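Putative mannose-6-phosphate isomerase YvyI (Bacillus subtilis, PDB 1QWR) probably catalyses the interconversion of D-mannose 6-phosphate and D-fructose 6-phosphate, as a zinc-dependent isomerase of the cupin superfamily. Local coordinates at residues 94-98 / 199-203; 100-104 / 172-176; 106-111 / 192-196; 117-123 / 166-172. All blocks are in the same frame, centred on the assembly; numbering follows the deposited sequence.

Interaction 1: 94-98 / 199-203; sequences EDTSI and DYDRL. With SO4 (sulfate ion), chain C.
A bend at chi3 (-67°) in the otherwise stretched chain of Arg202 turns its guanidinium end-on to the backbone of Asp95, while Tyr200, with CG anti to its carbonyl carbon (chi1 -59°), brings its ring edge to Thr96 O, with Asp95 OD2 over one face. Both terminal nitrogens converge on one carbonyl: Arg202 NH1 and NH2 each lie 2.8 Å from Asp95 O, which lies in the guanidinium plane. Arg202 NH2 is shared, since it also makes a salt bridge of 2.8 Å to Asp199 OD1, and NE bonds Asp199 O, so a carboxylate and two carbonyls fix the group's rotation. Tyr200 CE2 comes to 3.8 Å from Asp95 CB, and a water joins Tyr200 OH to Thr96 O. Ser97 N and OG both hold O1 of a sulfate, Ser97 OG at 2.7 Å. Lys18, Lys99, Arg196 and Arg210 also bind this anion, consistent with a site suited to the substrate's phosphate, beside a loop whose backbone Arg202 holds.

Interaction 2: 100-104 / 172-176; sequences VHPDD and SGTLH. With ZN (zinc ion), chain E.
Two irregular segments meet here in a buried, metal-centred contact of the cupin-type catalytic domain, each contributing one histidine to the zinc site. His101 NE2 lies 2.5 Å from the zinc ion and His176 NE2 2.6 Å from it, with the metal at the edge of both imidazoles, in their planes. A water and Glu119 supply the other ligands. The ring planes are inclined at 44°, and their closest approach is 3.3 Å between His101 CD2 and His176 CE1. Second-shell carbonyls fix how each ring is rotated: His176 ND1 donates to Thr174 O at 2.7 Å, the acceptor lying in the ring plane, whereas His101 ND1 is held by the carbonyl of Ala193. With its ND1 used as a donor, each imidazole offers NE2 to the metal. Thr174 O also accepts from a water that takes the N-H of His101, tying the two histidine-bearing backbones together.

Farther along, Gly173 N bonds His101 O at 2.8 Å; the positive phi of Gly173 (96°) would press a CB against the preceding carbonyl. Val100 CG2 lies 3.7 Å from Gly173 C, and Ser172 OG lies against Asp103 CB. The pair of segments thus runs from strand 98-100 to the start of helix 104-110, where Asp103 is the N-cap, and from strand 167-170 to strand 176-178, with Val100 and Pro102 packed on helix 214-220.

Interaction 3: 106-111 / 192-196; sequences YAGENE and DATYR. With SO4 (sulfate ion), chain C.
The C-terminal end of helix 104-110 packs here on the start of strand 195-198, in the cupin-type catalytic domain, and Tyr195 is the side chain that joins them. Tyr195 OH donates to Glu111 OE2 at 2.7 Å, meeting the carboxylate on its anti side and 24° out of its plane. Glu111, just past the helix end, bends at chi2 (-49°) to bring this oxygen back to the ring edge of Tyr195, and the same OE2 forms a salt bridge with Lys216 of helix 214-220. The buried phenol therefore has a carboxylate acceptor whose charge is probably offset in part by Lys216.

The rings of Tyr106 and Tyr195 meet at their edges, neither lying over the other's face, with planes 83° apart and the two CE2 atoms 3.6 Å from each other. A phenylalanine in place of Tyr195 would probably keep much of this packing but leave Glu111 without its hydroxyl donor and the carboxylate less firmly placed. Next in sequence, Arg196, probably an active-site residue as in related isomerases, lies far from the helix and donates from NE to a sulfate oxygen. On the helix, Asn110 folds back over the face of the Tyr106 ring, Asn110 ND2 3.1 Å above the plane and bonded at 2.9 Å to Tyr106 O.

Interaction 4: 117-123 / 166-172; sequences KTECWYI and DFYYVPS. With ZN (zinc ion), chain E.
Glu119 OE2 binds the zinc ion at 2.5 Å from the first residue of an antiparallel strand pair of the cupin-type domain, 119-123 with 167-170. Glu119 CG sits between backbone N and carbonyl carbon (chi1 59°), and the extended chain beyond it carries OE2 to the metal alongside Val170, Glu119 CG 3.8 Å from Val170 CB. Lys117 NZ forms a salt bridge, weak as a hydrogen bond, with Glu119 OE1. Paired backbone bonds hold Glu119 to Val170 and Trp121 to Tyr168; just before Glu119 and beyond strand 167-170, Ser172 N donates to Thr118 OG1. Val170 CG2 makes a CH-pi contact 3.8 Å from the centroid of the Trp121 six-membered ring, over its face; Trp121 NE1 bonds Glu186. On the other face of the pair, Phe167 stacks on Phe245 and brings CZ to 3.4 Å from Cys120 CB. An alanine at Phe167 is likely to open a gap beside Cys120 and strip Phe245 of its stacking partner. Cys120 SG meets the Phe167 ring obliquely, 4.5 Å from its centroid.

How the interactions relate
Interactions 2 and 4 share Ser172 and the zinc ion, their centres about 11 Å apart: 100-104 and 172-176 bring two histidines, strand 119-126 the glutamate. Interaction 3, about 9 Å from interaction 2 between centres, is joined to it through the pairing of strands 98-100 and 195-198. Interactions 1 and 3 lie about 20 Å apart between centres, yet Ser97 and Arg196 touch and bind the same sulfate. Along the chain, interaction 4 is nested within the other three and interaction 1 encloses the other three; interactions 2 and 3 cross. Segments distant in sequence thereby bring the metal and an anion site into one region.

Interaction 1: 94-98 / 199-203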
loop_
_atom_site.group_PDB
_atom_site.type_symbol
_atom_site.label_atom_id
_atom_site.label_comp_id
_atom_site.label_asym_id
_atom_site.label_seq_id
_atom_site.Cartn_x
_atom_site.Cartn_y
_atom_site.Cartn_z
ATOM N N GLU A 94 -15.915 -2.239 6.434
ATOM C CA GLU A 94 -17.028 -2.457 5.507
ATOM C C GLU A 94 -16.456 -2.482 4.078
ATOM O O GLU A 94 -15.265 -2.235 3.876
ATOM C CB GLU A 94 -18.074 -1.339 5.631
ATOM C CG GLU A 94 -18.765 -1.226 7.003
ATOM C CD GLU A 94 -19.494 -2.493 7.424
ATOM O OE1 GLU A 94 -19.998 -3.218 6.540
ATOM O OE2 GLU A 94 -19.575 -2.764 8.647
ATOM N N ASP A 95 -17.300 -2.766 3.087
ATOM C CA ASP A 95 -16.844 -2.832 1.690
ATOM C C ASP A 95 -16.325 -1.499 1.150
ATOM O O ASP A 95 -16.874 -0.436 1.464
ATOM C CB ASP A 95 -17.990 -3.268 0.762
ATOM C CG ASP A 95 -18.458 -4.691 1.006
ATOM O OD1 ASP A 95 -17.631 -5.578 1.280
ATOM O OD2 ASP A 95 -19.677 -4.926 0.877
ATOM N N THR A 96 -15.271 -1.530 0.329
ATOM C CA THR A 96 -14.822 -0.263 -0.236
ATOM C C THR A 96 -15.533 -0.145 -1.577
ATOM O O THR A 96 -16.157 -1.103 -2.044
ATOM C CB THR A 96 -13.290 -0.181 -0.490
ATOM O OG1 THR A 96 -12.930 -1.091 -1.533
ATOM C CG2 THR A 96 -12.514 -0.517 0.777
ATOM N N SER A 97 -15.421 1.017 -2.207
ATOM C CA SER A 97 -16.082 1.236 -3.498
ATOM C C SER A 97 -15.505 0.368 -4.613
ATOM O O SER A 97 -14.373 -0.106 -4.520
ATOM C CB SER A 97 -15.969 2.713 -3.891
ATOM O OG SER A 97 -14.630 3.059 -4.233
ATOM N N ILE A 98 -16.293 0.137 -5.662
ATOM C CA ILE A 98 -15.807 -0.649 -6.803
ATOM C C ILE A 98 -15.119 0.432 -7.627
ATOM O O ILE A 98 -15.712 1.493 -7.897
ATOM C CB ILE A 98 -16.971 -1.305 -7.575
ATOM C CG1 ILE A 98 -17.660 -2.336 -6.673
ATOM C CG2 ILE A 98 -16.454 -1.991 -8.816
ATOM C CD1 ILE A 98 -18.795 -3.081 -7.324
ATOM N N ASP A 199 -20.567 2.729 -5.165
ATOM C CA ASP A 199 -20.251 2.864 -3.740
ATOM C C ASP A 199 -21.422 2.466 -2.842
ATOM O O ASP A 199 -21.599 3.020 -1.751
ATOM C CB ASP A 199 -19.822 4.296 -3.421
ATOM C CG ASP A 199 -19.148 4.414 -2.064
ATOM O OD1 ASP A 199 -18.421 3.476 -1.683
ATOM O OD2 ASP A 199 -19.319 5.446 -1.379
ATOM N N TYR A 200 -22.233 1.532 -3.334
ATOM C CA TYR A 200 -23.357 1.006 -2.580
ATOM C C TYR A 200 -24.363 2.051 -2.100
ATOM O O TYR A 200 -25.068 1.823 -1.117
ATOM C CB TYR A 200 -22.803 0.205 -1.396
ATOM C CG TYR A 200 -21.910 -0.931 -1.828
ATOM C CD1 TYR A 200 -22.454 -2.111 -2.339
ATOM C CD2 TYR A 200 -20.517 -0.809 -1.796
ATOM C CE1 TYR A 200 -21.634 -3.142 -2.808
ATOM C CE2 TYR A 200 -19.688 -1.829 -2.265
ATOM C CZ TYR A 200 -20.252 -2.991 -2.768
ATOM O OH TYR A 200 -19.448 -4.009 -3.229
ATOM N N ASP A 201 -24.435 3.182 -2.798
ATOM C CA ASP A 201 -25.355 4.270 -2.456
ATOM C C ASP A 201 -25.245 4.758 -1.014
ATOM O O ASP A 201 -26.254 5.127 -0.391
ATOM C CB ASP A 201 -26.797 3.837 -2.733
ATOM C CG ASP A 201 -27.012 3.451 -4.183
ATOM O OD1 ASP A 201 -26.865 4.333 -5.052
ATOM O OD2 ASP A 201 -27.315 2.271 -4.452
ATOM N N ARG A 202 -24.023 4.784 -0.491
ATOM C CA ARG A 202 -23.799 5.215 0.880
ATOM C C ARG A 202 -23.571 6.703 1.044
ATOM O O ARG A 202 -23.147 7.379 0.116
ATOM C CB ARG A 202 -22.608 4.467 1.467
ATOM C CG ARG A 202 -22.856 2.990 1.612
ATOM C CD ARG A 202 -21.621 2.275 2.136
ATOM N NE ARG A 202 -20.518 2.285 1.173
ATOM C CZ ARG A 202 -19.417 1.556 1.314
ATOM N NH1 ARG A 202 -19.283 0.776 2.383
ATOM N NH2 ARG A 202 -18.466 1.572 0.375
ATOM N N LEU A 203 -23.850 7.203 2.244
ATOM C CA LEU A 203 -23.663 8.608 2.571
ATOM C C LEU A 203 -22.457 8.740 3.487
ATOM O O LEU A 203 -22.191 7.851 4.300
ATOM C CB LEU A 203 -24.898 9.171 3.284
ATOM C CG LEU A 203 -26.203 9.250 2.489
ATOM C CD1 LEU A 203 -25.991 10.075 1.216
ATOM C CD2 LEU A 203 -26.676 7.853 2.153
HETATM S S SO4 C . -12.400 4.038 -1.640
HETATM O O1 SO4 C . -13.623 3.203 -1.743
HETATM O O2 SO4 C . -12.438 4.838 -0.412
HETATM O O3 SO4 C . -12.280 4.911 -2.817
HETATM O O4 SO4 C . -11.228 3.142 -1.588
HETATM O O HOH W 1 -16.803 -3.732 -2.434
#

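Interaction 2: 100-104 / 172-176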
loop_
_atom_site.group_PDB
_atom_site.type_symbol
_atom_site.label_atom_id
_atom_site.label_comp_id
_atom_site.label_asym_id
_atom_site.label_seq_id
_atom_site.Cartn_x
_atom_site.Cartn_y
_atom_site.Cartn_z
ATOM N N VAL A 100 -11.409 1.681 -10.321
ATOM C CA VAL A 100 -10.294 1.419 -11.223
ATOM C C VAL A 100 -9.311 2.591 -11.087
ATOM O O VAL A 100 -9.729 3.745 -10.908
ATOM C CB VAL A 100 -10.753 1.317 -12.705
ATOM C CG1 VAL A 100 -11.564 2.530 -13.082
ATOM C CG2 VAL A 100 -9.541 1.215 -13.627
ATOM N N HIS A 101 -8.012 2.299 -11.168
ATOM C CA HIS A 101 -6.992 3.341 -11.091
ATOM C C HIS A 101 -6.388 3.468 -12.468
ATOM O O HIS A 101 -6.130 2.466 -13.124
ATOM C CB HIS A 101 -5.862 2.962 -10.112
ATOM C CG HIS A 101 -6.326 2.776 -8.711
ATOM N ND1 HIS A 101 -6.877 3.802 -7.972
ATOM C CD2 HIS A 101 -6.293 1.694 -7.892
ATOM C CE1 HIS A 101 -7.165 3.359 -6.760
ATOM N NE2 HIS A 101 -6.820 2.087 -6.687
ATOM N N PRO A 102 -6.155 4.705 -12.925
ATOM C CA PRO A 102 -5.565 4.895 -14.249
ATOM C C PRO A 102 -4.068 4.626 -14.236
ATOM O O PRO A 102 -3.436 4.566 -13.162
ATOM C CB PRO A 102 -5.866 6.354 -14.549
ATOM C CG PRO A 102 -5.737 6.989 -13.187
ATOM C CD PRO A 102 -6.496 6.005 -12.306
ATOM N N ASP A 103 -3.502 4.468 -15.435
ATOM C CA ASP A 103 -2.073 4.246 -15.570
ATOM C C ASP A 103 -1.414 5.623 -15.609
ATOM O O ASP A 103 -2.115 6.639 -15.546
ATOM C CB ASP A 103 -1.771 3.413 -16.839
ATOM C CG ASP A 103 -2.014 4.176 -18.141
ATOM O OD1 ASP A 103 -2.669 5.226 -18.129
ATOM O OD2 ASP A 103 -1.541 3.701 -19.191
ATOM N N ASP A 104 -0.084 5.677 -15.692
ATOM C CA ASP A 104 0.618 6.961 -15.691
ATOM C C ASP A 104 0.179 7.910 -16.815
ATOM O O ASP A 104 0.069 9.136 -16.629
ATOM C CB ASP A 104 2.138 6.755 -15.810
ATOM C CG ASP A 104 2.759 6.133 -14.573
ATOM O OD1 ASP A 104 2.105 6.109 -13.500
ATOM O OD2 ASP A 104 3.933 5.682 -14.672
ATOM N N SER A 172 -2.701 -1.140 -12.800
ATOM C CA SER A 172 -3.631 -0.047 -13.047
ATOM C C SER A 172 -4.505 -0.553 -14.209
ATOM O O SER A 172 -4.041 -1.351 -15.052
ATOM C CB SER A 172 -2.878 1.210 -13.460
ATOM O OG SER A 172 -2.065 0.957 -14.592
ATOM N N GLY A 173 -5.758 -0.109 -14.234
ATOM C CA GLY A 173 -6.697 -0.544 -15.263
ATOM C C GLY A 173 -7.559 -1.701 -14.762
ATOM O O GLY A 173 -8.505 -2.125 -15.434
ATOM N N THR A 174 -7.232 -2.231 -13.583
ATOM C CA THR A 174 -7.979 -3.364 -13.027
ATOM C C THR A 174 -9.179 -2.901 -12.228
ATOM O O THR A 174 -9.041 -2.087 -11.321
ATOM C CB THR A 174 -7.088 -4.219 -12.081
ATOM O OG1 THR A 174 -5.922 -4.652 -12.790
ATOM C CG2 THR A 174 -7.845 -5.433 -11.557
ATOM N N LEU A 175 -10.364 -3.418 -12.561
ATOM C CA LEU A 175 -11.573 -3.073 -11.819
ATOM C C LEU A 175 -11.466 -3.888 -10.546
ATOM O O LEU A 175 -11.237 -5.099 -10.594
ATOM C CB LEU A 175 -12.821 -3.484 -12.605
ATOM C CG LEU A 175 -14.138 -3.030 -11.987
ATOM C CD1 LEU A 175 -14.249 -1.512 -12.029
ATOM C CD2 LEU A 175 -15.282 -3.683 -12.758
ATOM N N HIS A 176 -11.622 -3.243 -9.397
ATOM C CA HIS A 176 -11.462 -3.973 -8.148
ATOM C C HIS A 176 -12.093 -3.285 -6.945
ATOM O O HIS A 176 -12.644 -2.186 -7.042
ATOM C CB HIS A 176 -9.976 -4.136 -7.842
ATOM C CG HIS A 176 -9.285 -2.832 -7.580
ATOM N ND1 HIS A 176 -8.943 -1.952 -8.586
ATOM C CD2 HIS A 176 -8.969 -2.211 -6.421
ATOM C CE1 HIS A 176 -8.452 -0.850 -8.056
ATOM N NE2 HIS A 176 -8.459 -0.981 -6.745
HETATM ZN ZN ZN E . -7.381 0.430 -4.893
HETATM O O HOH W 2 -6.845 -0.237 -10.997
HETATM O O HOH W 3 -5.812 2.164 -3.764
#

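Interaction 3: 106-111 / 192-196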
loop_
_atom_site.group_PDB
_atom_site.type_symbol
_atom_site.label_atom_id
_atom_site.label_comp_id
_atom_site.label_asym_id
_atom_site.label_seq_id
_atom_site.Cartn_x
_atom_site.Cartn_y
_atom_site.Cartn_z
ATOM N N TYR A 106 -2.816 8.028 -18.579
ATOM C CA TYR A 106 -4.154 8.562 -18.383
ATOM C C TYR A 106 -4.236 9.497 -17.195
ATOM O O TYR A 106 -4.920 10.520 -17.257
ATOM C CB TYR A 106 -5.174 7.448 -18.204
ATOM C CG TYR A 106 -6.598 7.935 -18.402
ATOM C CD1 TYR A 106 -7.177 7.945 -19.678
ATOM C CD2 TYR A 106 -7.356 8.401 -17.324
ATOM C CE1 TYR A 106 -8.489 8.409 -19.881
ATOM C CE2 TYR A 106 -8.681 8.871 -17.513
ATOM C CZ TYR A 106 -9.235 8.871 -18.797
ATOM O OH TYR A 106 -10.518 9.341 -19.009
ATOM N N ALA A 107 -3.545 9.137 -16.113
ATOM C CA ALA A 107 -3.542 9.961 -14.906
ATOM C C ALA A 107 -2.899 11.304 -15.186
ATOM O O ALA A 107 -3.407 12.349 -14.780
ATOM C CB ALA A 107 -2.780 9.250 -13.772
ATOM N N GLY A 108 -1.763 11.271 -15.875
ATOM C CA GLY A 108 -1.056 12.499 -16.189
ATOM C C GLY A 108 -1.887 13.383 -17.099
ATOM O O GLY A 108 -1.962 14.583 -16.893
ATOM N N GLU A 109 -2.530 12.780 -18.094
ATOM C CA GLU A 109 -3.364 13.528 -19.034
ATOM C C GLU A 109 -4.654 14.077 -18.442
ATOM O O GLU A 109 -5.064 15.205 -18.761
ATOM C CB GLU A 109 -3.726 12.639 -20.239
ATOM C CG GLU A 109 -2.546 12.364 -21.161
ATOM C CD GLU A 109 -1.957 13.647 -21.706
ATOM O OE1 GLU A 109 -2.670 14.352 -22.442
ATOM O OE2 GLU A 109 -0.787 13.957 -21.397
ATOM N N ASN A 110 -5.299 13.298 -17.584
ATOM C CA ASN A 110 -6.582 13.703 -17.019
ATOM C C ASN A 110 -6.592 14.154 -15.570
ATOM O O ASN A 110 -7.598 14.706 -15.113
ATOM C CB ASN A 110 -7.584 12.565 -17.197
ATOM C CG ASN A 110 -7.798 12.215 -18.649
ATOM O OD1 ASN A 110 -8.696 12.753 -19.304
ATOM N ND2 ASN A 110 -6.954 11.327 -19.173
ATOM N N GLU A 111 -5.498 13.925 -14.848
ATOM C CA GLU A 111 -5.435 14.315 -13.441
ATOM C C GLU A 111 -4.255 15.233 -13.169
ATOM O O GLU A 111 -3.594 15.138 -12.133
ATOM C CB GLU A 111 -5.354 13.076 -12.516
ATOM C CG GLU A 111 -6.500 12.052 -12.658
ATOM C CD GLU A 111 -7.890 12.674 -12.637
ATOM O OE1 GLU A 111 -8.149 13.566 -11.802
ATOM O OE2 GLU A 111 -8.740 12.261 -13.457
ATOM N N ASP A 192 -3.206 9.416 -5.897
ATOM C CA ASP A 192 -4.502 9.323 -5.229
ATOM C C ASP A 192 -5.567 9.296 -6.322
ATOM O O ASP A 192 -6.720 9.642 -6.083
ATOM C CB ASP A 192 -4.704 10.532 -4.295
ATOM C CG ASP A 192 -5.888 10.364 -3.344
ATOM O OD1 ASP A 192 -6.193 9.226 -2.913
ATOM O OD2 ASP A 192 -6.505 11.401 -3.004
ATOM N N ALA A 193 -5.166 8.872 -7.518
ATOM C CA ALA A 193 -6.075 8.804 -8.672
ATOM C C ALA A 193 -6.993 7.586 -8.625
ATOM O O ALA A 193 -6.567 6.437 -8.855
ATOM C CB ALA A 193 -5.273 8.810 -9.947
ATOM N N THR A 194 -8.270 7.849 -8.343
ATOM C CA THR A 194 -9.262 6.789 -8.223
ATOM C C THR A 194 -10.573 7.121 -8.919
ATOM O O THR A 194 -11.130 8.185 -8.699
ATOM C CB THR A 194 -9.584 6.528 -6.746
ATOM O OG1 THR A 194 -8.391 6.107 -6.077
ATOM C CG2 THR A 194 -10.667 5.452 -6.608
ATOM N N TYR A 195 -11.059 6.195 -9.740
ATOM C CA TYR A 195 -12.323 6.381 -10.449
ATOM C C TYR A 195 -13.304 5.337 -9.920
ATOM O O TYR A 195 -13.137 4.139 -10.162
ATOM C CB TYR A 195 -12.125 6.214 -11.968
ATOM C CG TYR A 195 -11.094 7.167 -12.566
ATOM C CD1 TYR A 195 -10.994 8.492 -12.123
ATOM C CD2 TYR A 195 -10.234 6.748 -13.584
ATOM C CE1 TYR A 195 -10.058 9.368 -12.684
ATOM C CE2 TYR A 195 -9.302 7.610 -14.150
ATOM C CZ TYR A 195 -9.217 8.917 -13.696
ATOM O OH TYR A 195 -8.292 9.769 -14.250
ATOM N N ARG A 196 -14.319 5.789 -9.184
ATOM C CA ARG A 196 -15.307 4.876 -8.616
ATOM C C ARG A 196 -16.460 4.642 -9.572
ATOM O O ARG A 196 -16.902 5.577 -10.239
ATOM C CB ARG A 196 -15.919 5.452 -7.345
ATOM C CG ARG A 196 -14.934 5.867 -6.311
ATOM C CD ARG A 196 -15.637 6.078 -4.977
ATOM N NE ARG A 196 -14.697 6.577 -3.986
ATOM C CZ ARG A 196 -14.479 7.860 -3.756
ATOM N NH1 ARG A 196 -15.139 8.782 -4.440
ATOM N NH2 ARG A 196 -13.590 8.220 -2.846
HETATM S S SO4 C . -12.400 4.038 -1.640
HETATM O O1 SO4 C . -13.623 3.203 -1.743
HETATM O O2 SO4 C . -12.438 4.838 -0.412
HETATM O O3 SO4 C . -12.280 4.911 -2.817
HETATM O O4 SO4 C . -11.228 3.142 -1.588
#

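Interaction 4: 117-123 / 166-172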
loop_
_atom_site.group_PDB
_atom_site.type_symbol
_atom_site.label_atom_id
_atom_site.label_comp_id
_atom_site.label_asym_id
_atom_site.label_seq_id
_atom_site.Cartn_x
_atom_site.Cartn_y
_atom_site.Cartn_z
ATOM N N LYS A 117 -1.783 4.531 -10.702
ATOM C CA LYS A 117 -1.777 3.824 -9.418
ATOM C C LYS A 117 -1.814 2.287 -9.508
ATOM O O LYS A 117 -2.813 1.645 -9.178
ATOM C CB LYS A 117 -2.928 4.333 -8.522
ATOM C CG LYS A 117 -2.815 4.130 -6.990
ATOM C CD LYS A 117 -3.872 5.095 -6.337
ATOM C CE LYS A 117 -4.010 5.053 -4.850
ATOM N NZ LYS A 117 -4.662 3.822 -4.387
ATOM N N THR A 118 -0.727 1.711 -9.998
ATOM C CA THR A 118 -0.590 0.259 -9.982
ATOM C C THR A 118 -0.319 0.031 -8.482
ATOM O O THR A 118 0.321 0.867 -7.838
ATOM C CB THR A 118 0.603 -0.168 -10.832
ATOM O OG1 THR A 118 0.199 -0.139 -12.206
ATOM C CG2 THR A 118 1.082 -1.590 -10.466
ATOM N N GLU A 119 -0.820 -1.069 -7.920
ATOM C CA GLU A 119 -0.650 -1.318 -6.493
ATOM C C GLU A 119 -0.709 -2.808 -6.189
ATOM O O GLU A 119 -0.883 -3.632 -7.080
ATOM C CB GLU A 119 -1.762 -0.606 -5.720
ATOM C CG GLU A 119 -3.142 -1.104 -6.165
ATOM C CD GLU A 119 -4.289 -0.412 -5.474
ATOM O OE1 GLU A 119 -4.097 0.706 -4.975
ATOM O OE2 GLU A 119 -5.395 -0.998 -5.438
ATOM N N CYS A 120 -0.529 -3.151 -4.922
ATOM C CA CYS A 120 -0.602 -4.547 -4.524
ATOM C C CYS A 120 -1.048 -4.633 -3.065
ATOM O O CYS A 120 -0.927 -3.664 -2.280
ATOM C CB CYS A 120 0.746 -5.242 -4.761
ATOM S SG CYS A 120 2.060 -4.632 -3.665
ATOM N N TRP A 121 -1.597 -5.784 -2.715
ATOM C CA TRP A 121 -2.121 -6.001 -1.381
ATOM C C TRP A 121 -1.539 -7.213 -0.694
ATOM O O TRP A 121 -1.464 -8.297 -1.288
ATOM C CB TRP A 121 -3.637 -6.227 -1.416
ATOM C CG TRP A 121 -4.427 -5.145 -2.010
ATOM C CD1 TRP A 121 -4.238 -3.806 -1.856
ATOM C CD2 TRP A 121 -5.587 -5.302 -2.839
ATOM N NE1 TRP A 121 -5.212 -3.113 -2.535
ATOM C CE2 TRP A 121 -6.052 -4.009 -3.149
ATOM C CE3 TRP A 121 -6.277 -6.415 -3.347
ATOM C CZ2 TRP A 121 -7.176 -3.789 -3.947
ATOM C CZ3 TRP A 121 -7.404 -6.200 -4.144
ATOM C CH2 TRP A 121 -7.841 -4.897 -4.437
ATOM N N TYR A 122 -1.106 -7.022 0.544
ATOM C CA TYR A 122 -0.659 -8.144 1.346
ATOM C C TYR A 122 -1.738 -8.219 2.409
ATOM O O TYR A 122 -1.978 -7.249 3.133
ATOM C CB TYR A 122 0.686 -7.903 2.041
ATOM C CG TYR A 122 0.976 -8.989 3.040
ATOM C CD1 TYR A 122 1.326 -10.272 2.607
ATOM C CD2 TYR A 122 0.823 -8.771 4.424
ATOM C CE1 TYR A 122 1.509 -11.314 3.521
ATOM C CE2 TYR A 122 1.009 -9.815 5.349
ATOM C CZ TYR A 122 1.346 -11.086 4.884
ATOM O OH TYR A 122 1.459 -12.151 5.769
ATOM N N ILE A 123 -2.403 -9.367 2.504
ATOM C CA ILE A 123 -3.461 -9.519 3.484
ATOM C C ILE A 123 -2.866 -9.901 4.845
ATOM O O ILE A 123 -2.438 -11.044 5.057
ATOM C CB ILE A 123 -4.462 -10.605 3.049
ATOM C CG1 ILE A 123 -4.958 -10.319 1.620
ATOM C CG2 ILE A 123 -5.615 -10.692 4.068
ATOM C CD1 ILE A 123 -5.685 -8.946 1.444
ATOM N N ASP A 166 -2.140 -13.905 2.042
ATOM C CA ASP A 166 -2.281 -13.775 0.591
ATOM C C ASP A 166 -1.665 -12.487 0.031
ATOM O O ASP A 166 -1.611 -11.467 0.710
ATOM C CB ASP A 166 -3.758 -13.770 0.188
ATOM C CG ASP A 166 -4.366 -15.167 0.108
ATOM O OD1 ASP A 166 -3.646 -16.161 0.305
ATOM O OD2 ASP A 166 -5.581 -15.245 -0.162
ATOM N N PHE A 167 -1.249 -12.533 -1.233
ATOM C CA PHE A 167 -0.698 -11.345 -1.886
ATOM C C PHE A 167 -1.359 -11.207 -3.240
ATOM O O PHE A 167 -1.446 -12.183 -3.984
ATOM C CB PHE A 167 0.810 -11.445 -2.094
ATOM C CG PHE A 167 1.415 -10.226 -2.773
ATOM C CD1 PHE A 167 1.902 -9.156 -2.017
ATOM C CD2 PHE A 167 1.505 -10.157 -4.163
ATOM C CE1 PHE A 167 2.484 -8.029 -2.641
ATOM C CE2 PHE A 167 2.078 -9.034 -4.789
ATOM C CZ PHE A 167 2.568 -7.973 -4.014
ATOM N N TYR A 168 -1.836 -10.000 -3.546
ATOM C CA TYR A 168 -2.473 -9.729 -4.838
ATOM C C TYR A 168 -1.855 -8.516 -5.516
ATOM O O TYR A 168 -1.712 -7.459 -4.908
ATOM C CB TYR A 168 -3.978 -9.488 -4.677
ATOM C CG TYR A 168 -4.705 -10.690 -4.140
ATOM C CD1 TYR A 168 -4.879 -10.865 -2.773
ATOM C CD2 TYR A 168 -5.118 -11.718 -4.998
ATOM C CE1 TYR A 168 -5.439 -12.045 -2.259
ATOM C CE2 TYR A 168 -5.671 -12.896 -4.498
ATOM C CZ TYR A 168 -5.823 -13.058 -3.132
ATOM O OH TYR A 168 -6.305 -14.252 -2.623
ATOM N N TYR A 169 -1.505 -8.670 -6.785
ATOM C CA TYR A 169 -0.937 -7.572 -7.554
ATOM C C TYR A 169 -2.105 -6.980 -8.340
ATOM O O TYR A 169 -2.888 -7.724 -8.947
ATOM C CB TYR A 169 0.138 -8.113 -8.488
ATOM C CG TYR A 169 0.874 -7.047 -9.242
ATOM C CD1 TYR A 169 1.797 -6.235 -8.600
ATOM C CD2 TYR A 169 0.679 -6.875 -10.608
ATOM C CE1 TYR A 169 2.528 -5.275 -9.303
ATOM C CE2 TYR A 169 1.399 -5.920 -11.319
ATOM C CZ TYR A 169 2.328 -5.129 -10.657
ATOM O OH TYR A 169 3.095 -4.245 -11.365
ATOM N N VAL A 170 -2.231 -5.653 -8.322
ATOM C CA VAL A 170 -3.353 -4.966 -8.978
ATOM C C VAL A 170 -2.875 -3.936 -9.988
ATOM O O VAL A 170 -2.725 -2.757 -9.674
ATOM C CB VAL A 170 -4.242 -4.254 -7.937
ATOM C CG1 VAL A 170 -5.566 -3.809 -8.592
ATOM C CG2 VAL A 170 -4.506 -5.172 -6.752
ATOM N N PRO A 171 -2.630 -4.372 -11.232
ATOM C CA PRO A 171 -2.163 -3.461 -12.279
ATOM C C PRO A 171 -3.170 -2.336 -12.463
ATOM O O PRO A 171 -4.369 -2.550 -12.294
ATOM C CB PRO A 171 -2.111 -4.353 -13.517
ATOM C CG PRO A 171 -1.885 -5.730 -12.954
ATOM C CD PRO A 171 -2.753 -5.752 -11.733
ATOM N N SER A 172 -2.701 -1.140 -12.800
ATOM C CA SER A 172 -3.631 -0.047 -13.047
ATOM C C SER A 172 -4.505 -0.553 -14.209
ATOM O O SER A 172 -4.041 -1.351 -15.052
ATOM C CB SER A 172 -2.878 1.210 -13.460
ATOM O OG SER A 172 -2.065 0.957 -14.592
HETATM ZN ZN ZN E . -7.381 0.430 -4.893
HETATM O O HOH W 4 -4.410 -0.510 -9.741
HETATM O O HOH W 5 0.364 2.505 -13.300
HETATM O O HOH W 3 -5.812 2.164 -3.764
#